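Local coordinates for protein MstE (Scytonema sp. PCC 10023, PDB 6SBF) that probably acts as a class II (type II) terpene cyclase that assembles polycyclic isoprenoid scaffolds of the merosterol kind, at residues 172-178 with 207-212; 204-208 with 219-223. The protein carries 1 engineered substitution. One frame throughout, in Å; residues are numbered along the deposited sequence.

Contact 1. Residues 172-178 with 207-212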
ATOM      1  N   TRP A 172       4.239  13.210  12.471  1.00 19.06           N
ATOM      2  CA  TRP A 172       4.799  12.797  11.171  1.00 19.28           C
ATOM      3  C   TRP A 172       6.148  12.081  11.314  1.00 18.42           C
ATOM      4  O   TRP A 172       6.540  11.397  10.351  1.00 19.59           O
ATOM      5  CB  TRP A 172       4.968  14.030  10.309  1.00 19.45           C
ATOM      6  CG  TRP A 172       3.702  14.604   9.795  1.00 18.28           C
ATOM      7  CD1 TRP A 172       2.424  14.190  10.031  1.00 18.78           C
ATOM      8  CD2 TRP A 172       3.600  15.783   8.987  1.00 20.35           C
ATOM      9  NE1 TRP A 172       1.543  15.024   9.394  1.00 18.01           N
ATOM     10  CE2 TRP A 172       2.237  15.989   8.731  1.00 20.65           C
ATOM     11  CE3 TRP A 172       4.544  16.619   8.425  1.00 24.48           C
ATOM     12  CZ2 TRP A 172       1.778  17.015   7.921  1.00 23.62           C
ATOM     13  CZ3 TRP A 172       4.086  17.648   7.648  1.00 29.09           C
ATOM     14  CH2 TRP A 172       2.728  17.854   7.407  1.00 29.32           C
ATOM     15  N   CYS A 173       6.844  12.226  12.432  1.00 20.28           N
ATOM     16  CA  CYS A 173       8.237  11.743  12.617  1.00 20.74           C
ATOM     17  C   CYS A 173       8.298  10.642  13.678  1.00 18.42           C
ATOM     18  O   CYS A 173       9.402  10.264  14.072  1.00 20.83           O
ATOM     19  CB  CYS A 173       9.204  12.877  12.913  1.00 22.49           C
ATOM     20  SG  CYS A 173       9.194  14.127  11.617  1.00 27.71           S
ATOM     21  N   GLY A 174       7.167  10.116  14.081  1.00 18.26           N
ATOM     22  CA  GLY A 174       7.117   8.947  14.968  1.00 17.91           C
ATOM     23  C   GLY A 174       7.052   7.662  14.190  1.00 15.95           C
ATOM     24  O   GLY A 174       6.752   7.645  12.991  1.00 15.38           O
ATOM     25  N   ALA A 175       7.184   6.559  14.914  1.00 16.03           N
ATOM     26  CA  ALA A 175       6.978   5.234  14.329  1.00 16.91           C
ATOM     27  C   ALA A 175       5.566   5.135  13.773  1.00 15.26           C
ATOM     28  O   ALA A 175       4.603   5.497  14.488  1.00 18.27           O
ATOM     29  CB  ALA A 175       7.264   4.154  15.323  1.00 20.76           C
ATOM     30  N   HIS A 176       5.424   4.572  12.592  1.00 13.99           N
ATOM     31  CA  HIS A 176       4.137   4.417  11.881  1.00 14.58           C
ATOM     32  C   HIS A 176       3.892   2.943  11.599  1.00 14.22           C
ATOM     33  O   HIS A 176       4.763   2.286  11.017  1.00 14.45           O
ATOM     34  CB  HIS A 176       4.158   5.213  10.589  1.00 15.51           C
ATOM     35  CG  HIS A 176       4.255   6.667  10.844  1.00 14.01           C
ATOM     36  ND1 HIS A 176       4.986   7.544  10.061  1.00 15.85           N
ATOM     37  CD2 HIS A 176       3.685   7.417  11.829  1.00 14.95           C
ATOM     38  CE1 HIS A 176       4.837   8.779  10.559  1.00 17.54           C
ATOM     39  NE2 HIS A 176       4.024   8.738  11.652  1.00 15.96           N
ATOM     40  N   THR A 177       2.742   2.406  11.952  1.00 14.22           N
ATOM     41  CA  THR A 177       2.528   0.967  11.791  1.00 14.36           C
ATOM     42  C   THR A 177       2.370   0.582  10.327  1.00 13.00           C
ATOM     43  O   THR A 177       2.841  -0.497   9.922  1.00 13.86           O
ATOM     44  CB  THR A 177       1.347   0.572  12.664  1.00 15.07           C
ATOM     45  OG1 THR A 177       1.591   1.005  14.025  1.00 19.66           O
ATOM     46  CG2 THR A 177       1.130  -0.916  12.685  1.00 21.64           C
ATOM     47  N   CYS A 178       1.743   1.418   9.529  1.00 13.10           N
ATOM     48  CA  CYS A 178       1.537   1.196   8.093  1.00 13.46           C
ATOM     49  C   CYS A 178       2.921   1.102   7.390  1.00 12.11           C
ATOM     50  O   CYS A 178       3.170   0.187   6.606  1.00 14.18           O
ATOM     51  CB  CYS A 178       0.681   2.306   7.484  1.00 13.67           C
ATOM     52  SG  CYS A 178       1.174   4.001   7.925  1.00 13.99           S
ATOM     53  N   TRP A 207      -4.606  -4.285  12.745  1.00 12.26           N
ATOM     54  CA  TRP A 207      -3.699  -3.159  12.996  1.00 12.50           C
ATOM     55  C   TRP A 207      -4.359  -1.913  12.416  1.00 13.48           C
ATOM     56  O   TRP A 207      -5.254  -2.018  11.558  1.00 14.73           O
ATOM     57  CB  TRP A 207      -2.330  -3.407  12.342  1.00 13.12           C
ATOM     58  CG  TRP A 207      -1.476  -4.401  13.069  1.00 13.37           C
ATOM     59  CD1 TRP A 207      -0.452  -4.093  13.907  1.00 13.63           C
ATOM     60  CD2 TRP A 207      -1.509  -5.842  12.978  1.00 13.13           C
ATOM     61  NE1 TRP A 207       0.134  -5.227  14.388  1.00 14.09           N
ATOM     62  CE2 TRP A 207      -0.484  -6.320  13.816  1.00 13.96           C
ATOM     63  CE3 TRP A 207      -2.282  -6.755  12.273  1.00 13.65           C
ATOM     64  CZ2 TRP A 207      -0.243  -7.687  14.000  1.00 13.94           C
ATOM     65  CZ3 TRP A 207      -2.032  -8.112  12.412  1.00 14.17           C
ATOM     66  CH2 TRP A 207      -1.030  -8.559  13.277  1.00 14.87           C
ATOM     67  N   GLU A 208      -3.895  -0.790  12.916  1.00 13.92           N
ATOM     68  CA  GLU A 208      -4.297   0.535  12.447  1.00 15.36           C
ATOM     69  C   GLU A 208      -3.065   1.255  11.903  1.00 14.92           C
ATOM     70  O   GLU A 208      -2.011   1.220  12.541  1.00 18.28           O
ATOM     71  CB  GLU A 208      -4.929   1.334  13.586  1.00 18.18           C
ATOM     72  CG  GLU A 208      -6.140   0.686  14.233  1.00 19.92           C
ATOM     73  CD  GLU A 208      -6.689   1.468  15.419  1.00 27.24           C
ATOM     74  OE1 GLU A 208      -5.980   2.335  15.918  1.00 28.61           O
ATOM     75  OE2 GLU A 208      -7.754   1.105  15.896  1.00 28.76           O
ATOM     76  N   GLY A 209      -3.242   1.914  10.779  1.00 14.04           N
ATOM     77  CA  GLY A 209      -2.177   2.683  10.147  1.00 14.82           C
ATOM     78  C   GLY A 209      -2.184   4.155  10.538  1.00 13.69           C
ATOM     79  O   GLY A 209      -3.080   4.638  11.241  1.00 15.85           O
ATOM     80  N   TYR A 210      -1.198   4.873  10.070  1.00 12.69           N
ATOM     81  CA  TYR A 210      -1.039   6.300  10.305  1.00 13.29           C
ATOM     82  C   TYR A 210      -1.625   7.082   9.130  1.00 13.30           C
ATOM     83  O   TYR A 210      -2.607   7.876   9.326  1.00 14.41           O
ATOM     84  CB  TYR A 210       0.433   6.644  10.556  1.00 14.40           C
ATOM     85  CG  TYR A 210       0.604   8.084  10.982  1.00 13.46           C
ATOM     86  CD1 TYR A 210       0.419   8.444  12.307  1.00 13.42           C
ATOM     87  CD2 TYR A 210       0.905   9.081  10.067  1.00 14.50           C
ATOM     88  CE1 TYR A 210       0.555   9.765  12.699  1.00 15.04           C
ATOM     89  CE2 TYR A 210       1.032  10.409  10.451  1.00 14.87           C
ATOM     90  CZ  TYR A 210       0.837  10.743  11.772  1.00 14.67           C
ATOM     91  OH  TYR A 210       0.925  12.055  12.141  1.00 16.24           O
ATOM     92  N   TRP A 211      -1.120   6.837   7.922  1.00 13.34           N
ATOM     93  CA  TRP A 211      -1.491   7.664   6.745  1.00 13.55           C
ATOM     94  C   TRP A 211      -2.756   7.196   6.035  1.00 13.51           C
ATOM     95  O   TRP A 211      -3.211   7.851   5.118  1.00 15.99           O
ATOM     96  CB  TRP A 211      -0.338   7.647   5.758  1.00 13.87           C
ATOM     97  CG  TRP A 211       0.944   8.217   6.255  1.00 14.41           C
ATOM     98  CD1 TRP A 211       2.064   7.518   6.608  1.00 14.71           C
ATOM     99  CD2 TRP A 211       1.260   9.602   6.457  1.00 13.41           C
ATOM    100  NE1 TRP A 211       3.051   8.362   7.028  1.00 15.79           N
ATOM    101  CE2 TRP A 211       2.572   9.662   6.952  1.00 15.06           C
ATOM    102  CE3 TRP A 211       0.557  10.808   6.326  1.00 14.02           C
ATOM    103  CZ2 TRP A 211       3.200  10.853   7.272  1.00 15.54           C
ATOM    104  CZ3 TRP A 211       1.186  11.986   6.642  1.00 15.85           C
ATOM    105  CH2 TRP A 211       2.489  12.031   7.121  1.00 15.63           C
ATOM    106  N   TRP A 212      -3.289   6.049   6.362  1.00 14.66           N
ATOM    107  CA  TRP A 212      -4.407   5.453   5.630  1.00 15.40           C
ATOM    108  C   TRP A 212      -5.636   5.356   6.481  1.00 16.04           C
ATOM    109  O   TRP A 212      -5.558   4.946   7.649  1.00 16.79           O
ATOM    110  CB  TRP A 212      -4.029   4.042   5.152  1.00 15.13           C
ATOM    111  CG  TRP A 212      -2.844   4.039   4.235  1.00 14.67           C
ATOM    112  CD1 TRP A 212      -1.559   3.894   4.628  1.00 18.05           C
ATOM    113  CD2 TRP A 212      -2.804   4.449   2.851  1.00 14.81           C
ATOM    114  NE1 TRP A 212      -0.717   4.077   3.594  1.00 19.17           N
ATOM    115  CE2 TRP A 212      -1.461   4.427   2.485  1.00 17.54           C
ATOM    116  CE3 TRP A 212      -3.767   4.807   1.920  1.00 16.65           C
ATOM    117  CZ2 TRP A 212      -1.058   4.722   1.189  1.00 19.50           C
ATOM    118  CZ3 TRP A 212      -3.374   5.173   0.660  1.00 17.98           C
ATOM    119  CH2 TRP A 212      -2.031   5.064   0.283  1.00 19.37           C
TER
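Cys178 SG takes two backbone N-H groups from the loop 207-212. The bond from Tyr210 N to Cys178 SG is 3.3 Å long and fairly straight, at 162°. Trp211 N adds a longer, weak one. The sulfur sits between the backbone N and carbonyl carbon of its own residue (chi1 48°), which brings it up to both amides. Cys178 CB meets the edge of the Trp212 ring at CD1.

His176 forms an offset stack with Tyr210. The ring centroids are 4.0 Å apart and the planes are tilted by 26°. His176 CD2 comes nearest, 3.3 Å from Tyr210 CG. Gly174 O lies over the other face of the imidazole, so the ring is sandwiched. Its rotation is fixed by bonds between ND1 and Thr149 OG1 and between NE2 and Gly171 O. Trp211 turns an edge to the His176 face, and its NE1 bonds to the same Thr149 hydroxyl.

Trp172 extends the group. Trp211 CH2 lies over its face, 3.6 Å from Trp172 CD1. Tyr210 OH comes to the edge of the same indole and is bonded to Asp318 O. At the far end, the methyl Thr177 CG2 rests 3.8 Å from Trp207 CD1.

Trp172, His176, Tyr210 and Trp211 thus make a largely buried aromatic cluster beside the start of helix 177-183, in a loop region of the α6-α6 barrel.

Contact 2. Residues 204-208 with 219-223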
ATOM      1  N   GLN A 204      -8.939  -6.669  18.649  1.00 16.61           N
ATOM      2  CA  GLN A 204      -9.865  -7.234  17.651  1.00 17.13           C
ATOM      3  C   GLN A 204      -9.099  -8.027  16.557  1.00 15.31           C
ATOM      4  O   GLN A 204      -9.758  -8.668  15.708  1.00 18.95           O
ATOM      5  CB  GLN A 204     -10.746  -6.172  17.021  1.00 20.44           C
ATOM      6  CG  GLN A 204     -11.687  -5.556  18.040  1.00 23.95           C
ATOM      7  CD  GLN A 204     -11.023  -4.499  18.874  1.00 35.11           C
ATOM      8  OE1 GLN A 204      -9.984  -3.934  18.528  1.00 41.94           O
ATOM      9  NE2 GLN A 204     -11.693  -4.129  19.951  1.00 45.81           N
ATOM     10  N   GLY A 205      -7.770  -7.991  16.576  1.00 15.38           N
ATOM     11  CA  GLY A 205      -6.971  -8.759  15.596  1.00 14.59           C
ATOM     12  C   GLY A 205      -6.412  -7.963  14.452  1.00 14.32           C
ATOM     13  O   GLY A 205      -5.570  -8.484  13.697  1.00 14.48           O
ATOM     14  N   ASN A 206      -6.840  -6.735  14.294  1.00 14.07           N
ATOM     15  CA  ASN A 206      -6.330  -5.873  13.218  1.00 13.22           C
ATOM     16  C   ASN A 206      -5.180  -4.996  13.700  1.00 13.28           C
ATOM     17  O   ASN A 206      -4.876  -4.910  14.872  1.00 16.35           O
ATOM     18  CB  ASN A 206      -7.456  -5.040  12.612  1.00 14.20           C
ATOM     19  CG  ASN A 206      -7.990  -3.969  13.563  1.00 14.09           C
ATOM     20  OD1 ASN A 206      -8.528  -4.327  14.607  1.00 15.81           O
ATOM     21  ND2 ASN A 206      -7.793  -2.700  13.204  1.00 15.75           N
ATOM     22  N   TRP A 207      -4.606  -4.285  12.745  1.00 12.26           N
ATOM     23  CA  TRP A 207      -3.699  -3.159  12.996  1.00 12.50           C
ATOM     24  C   TRP A 207      -4.359  -1.913  12.416  1.00 13.48           C
ATOM     25  O   TRP A 207      -5.254  -2.018  11.558  1.00 14.73           O
ATOM     26  CB  TRP A 207      -2.330  -3.407  12.342  1.00 13.12           C
ATOM     27  CG  TRP A 207      -1.476  -4.401  13.069  1.00 13.37           C
ATOM     28  CD1 TRP A 207      -0.452  -4.093  13.907  1.00 13.63           C
ATOM     29  CD2 TRP A 207      -1.509  -5.842  12.978  1.00 13.13           C
ATOM     30  NE1 TRP A 207       0.134  -5.227  14.388  1.00 14.09           N
ATOM     31  CE2 TRP A 207      -0.484  -6.320  13.816  1.00 13.96           C
ATOM     32  CE3 TRP A 207      -2.282  -6.755  12.273  1.00 13.65           C
ATOM     33  CZ2 TRP A 207      -0.243  -7.687  14.000  1.00 13.94           C
ATOM     34  CZ3 TRP A 207      -2.032  -8.112  12.412  1.00 14.17           C
ATOM     35  CH2 TRP A 207      -1.030  -8.559  13.277  1.00 14.87           C
ATOM     36  N   GLU A 208      -3.895  -0.790  12.916  1.00 13.92           N
ATOM     37  CA  GLU A 208      -4.297   0.535  12.447  1.00 15.36           C
ATOM     38  C   GLU A 208      -3.065   1.255  11.903  1.00 14.92           C
ATOM     39  O   GLU A 208      -2.011   1.220  12.541  1.00 18.28           O
ATOM     40  CB  GLU A 208      -4.929   1.334  13.586  1.00 18.18           C
ATOM     41  CG  GLU A 208      -6.140   0.686  14.233  1.00 19.92           C
ATOM     42  CD  GLU A 208      -6.689   1.468  15.419  1.00 27.24           C
ATOM     43  OE1 GLU A 208      -5.980   2.335  15.918  1.00 28.61           O
ATOM     44  OE2 GLU A 208      -7.754   1.105  15.896  1.00 28.76           O
ATOM     45  N   THR A 219      -3.241  -4.091   8.132  1.00 10.75           N
ATOM     46  CA  THR A 219      -3.488  -5.429   8.689  1.00 11.41           C
ATOM     47  C   THR A 219      -2.944  -6.483   7.710  1.00 11.98           C
ATOM     48  O   THR A 219      -2.267  -7.433   8.135  1.00 12.42           O
ATOM     49  CB  THR A 219      -4.970  -5.620   8.991  1.00 11.49           C
ATOM     50  OG1 THR A 219      -5.370  -4.625   9.957  1.00 12.56           O
ATOM     51  CG2 THR A 219      -5.249  -7.010   9.547  1.00 12.43           C
ATOM     52  N   ALA A 220      -3.274  -6.373   6.432  1.00 11.76           N
ATOM     53  CA  ALA A 220      -2.791  -7.369   5.433  1.00 11.05           C
ATOM     54  C   ALA A 220      -1.263  -7.338   5.404  1.00 10.91           C
ATOM     55  O   ALA A 220      -0.635  -8.394   5.429  1.00 12.01           O
ATOM     56  CB  ALA A 220      -3.339  -7.031   4.075  1.00 12.24           C
ATOM     57  N   LEU A 221      -0.652  -6.156   5.304  1.00 10.82           N
ATOM     58  CA  LEU A 221       0.808  -6.095   5.191  1.00 11.54           C
ATOM     59  C   LEU A 221       1.465  -6.676   6.428  1.00 11.93           C
ATOM     60  O   LEU A 221       2.493  -7.343   6.343  1.00 12.04           O
ATOM     61  CB  LEU A 221       1.246  -4.664   4.942  1.00 12.01           C
ATOM     62  CG  LEU A 221       1.005  -4.135   3.532  1.00 12.81           C
ATOM     63  CD1 LEU A 221       1.208  -2.668   3.478  1.00 15.82           C
ATOM     64  CD2 LEU A 221       1.867  -4.864   2.499  1.00 14.72           C
ATOM     65  N   THR A 222       0.935  -6.385   7.607  1.00 11.78           N
ATOM     66  CA  THR A 222       1.550  -6.885   8.857  1.00 11.74           C
ATOM     67  C   THR A 222       1.423  -8.408   8.918  1.00 11.43           C
ATOM     68  O   THR A 222       2.432  -9.102   9.217  1.00 12.59           O
ATOM     69  CB  THR A 222       0.948  -6.225  10.094  1.00 12.10           C
ATOM     70  OG1 THR A 222       1.102  -4.799  10.045  1.00 12.78           O
ATOM     71  CG2 THR A 222       1.651  -6.756  11.314  1.00 13.49           C
ATOM     72  N   ALA A 223       0.225  -8.925   8.673  1.00 11.65           N
ATOM     73  CA  ALA A 223       0.025 -10.377   8.718  1.00 12.31           C
ATOM     74  C   ALA A 223       0.929 -11.070   7.674  1.00 12.10           C
ATOM     75  O   ALA A 223       1.466 -12.165   7.951  1.00 13.22           O
ATOM     76  CB  ALA A 223      -1.408 -10.706   8.507  1.00 12.72           C
TER
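The loop 204-208 meets the side of helix 215-229 where Trp207 and Thr219 bring their CA atoms within 4.9 Å. Gln201, Gly205 and Trp207 are spaced as in the QW motif of squalene-hopene cyclase relatives, and Gln201 NE2 bonds to Gly205 O. Gly205 has a positive phi of 101°, at which a CB would jam against the carbonyl O of Gln204.

Trp207 N donates to Thr219 OG1 over 2.9 Å, nearly straight at 167°. The same hydroxyl is also bonded to His215 O one helical turn back, so it ties the loop to the helix backbone. Asn206 CB lies against it too.

The indole of Trp207 lies over Thr222, with the methyl CG2 of Thr222 under the centre of one face. This is a CH-pi contact, with CG2 3.5 Å from the centroid of the six-membered ring. Thr222 CG2 stands anti to its own backbone N and reaches the ring, while OG1 turns back to Thr218 O, and Trp207 NE1 is held by Leu197 O of helix 187-200.

With an alanine in place of Trp207, the Thr222 methyl would probably lose its aromatic cover and Leu197 O its indole donor, leaving a gap between the loop and helix 215-229.

Within the loop, Asn206 ND2 makes a weak bond of 3.1 Å to Trp207 O.

How the contacts relate
The two contacts lie side by side, their centres 12 Å apart, and share Trp207 and Glu208. Along the chain, 172-178 comes first and runs into helix 177-183. Helix 187-200 follows, then the loop that holds 204-208 and 207-212, and finally 219-223 on helix 215-229. This one loop therefore serves both contacts. Its first part is fixed to the helix that follows it (contact 2). Its later part packs on the segment entering helix 177-183 (contact 1). Trp207 is the joint, reaching the start of helix 177-183 and the side of helix 215-229. The loop that connects helices 187-200 and 215-229 thus brings three successive helices of the α6-α6 barrel together.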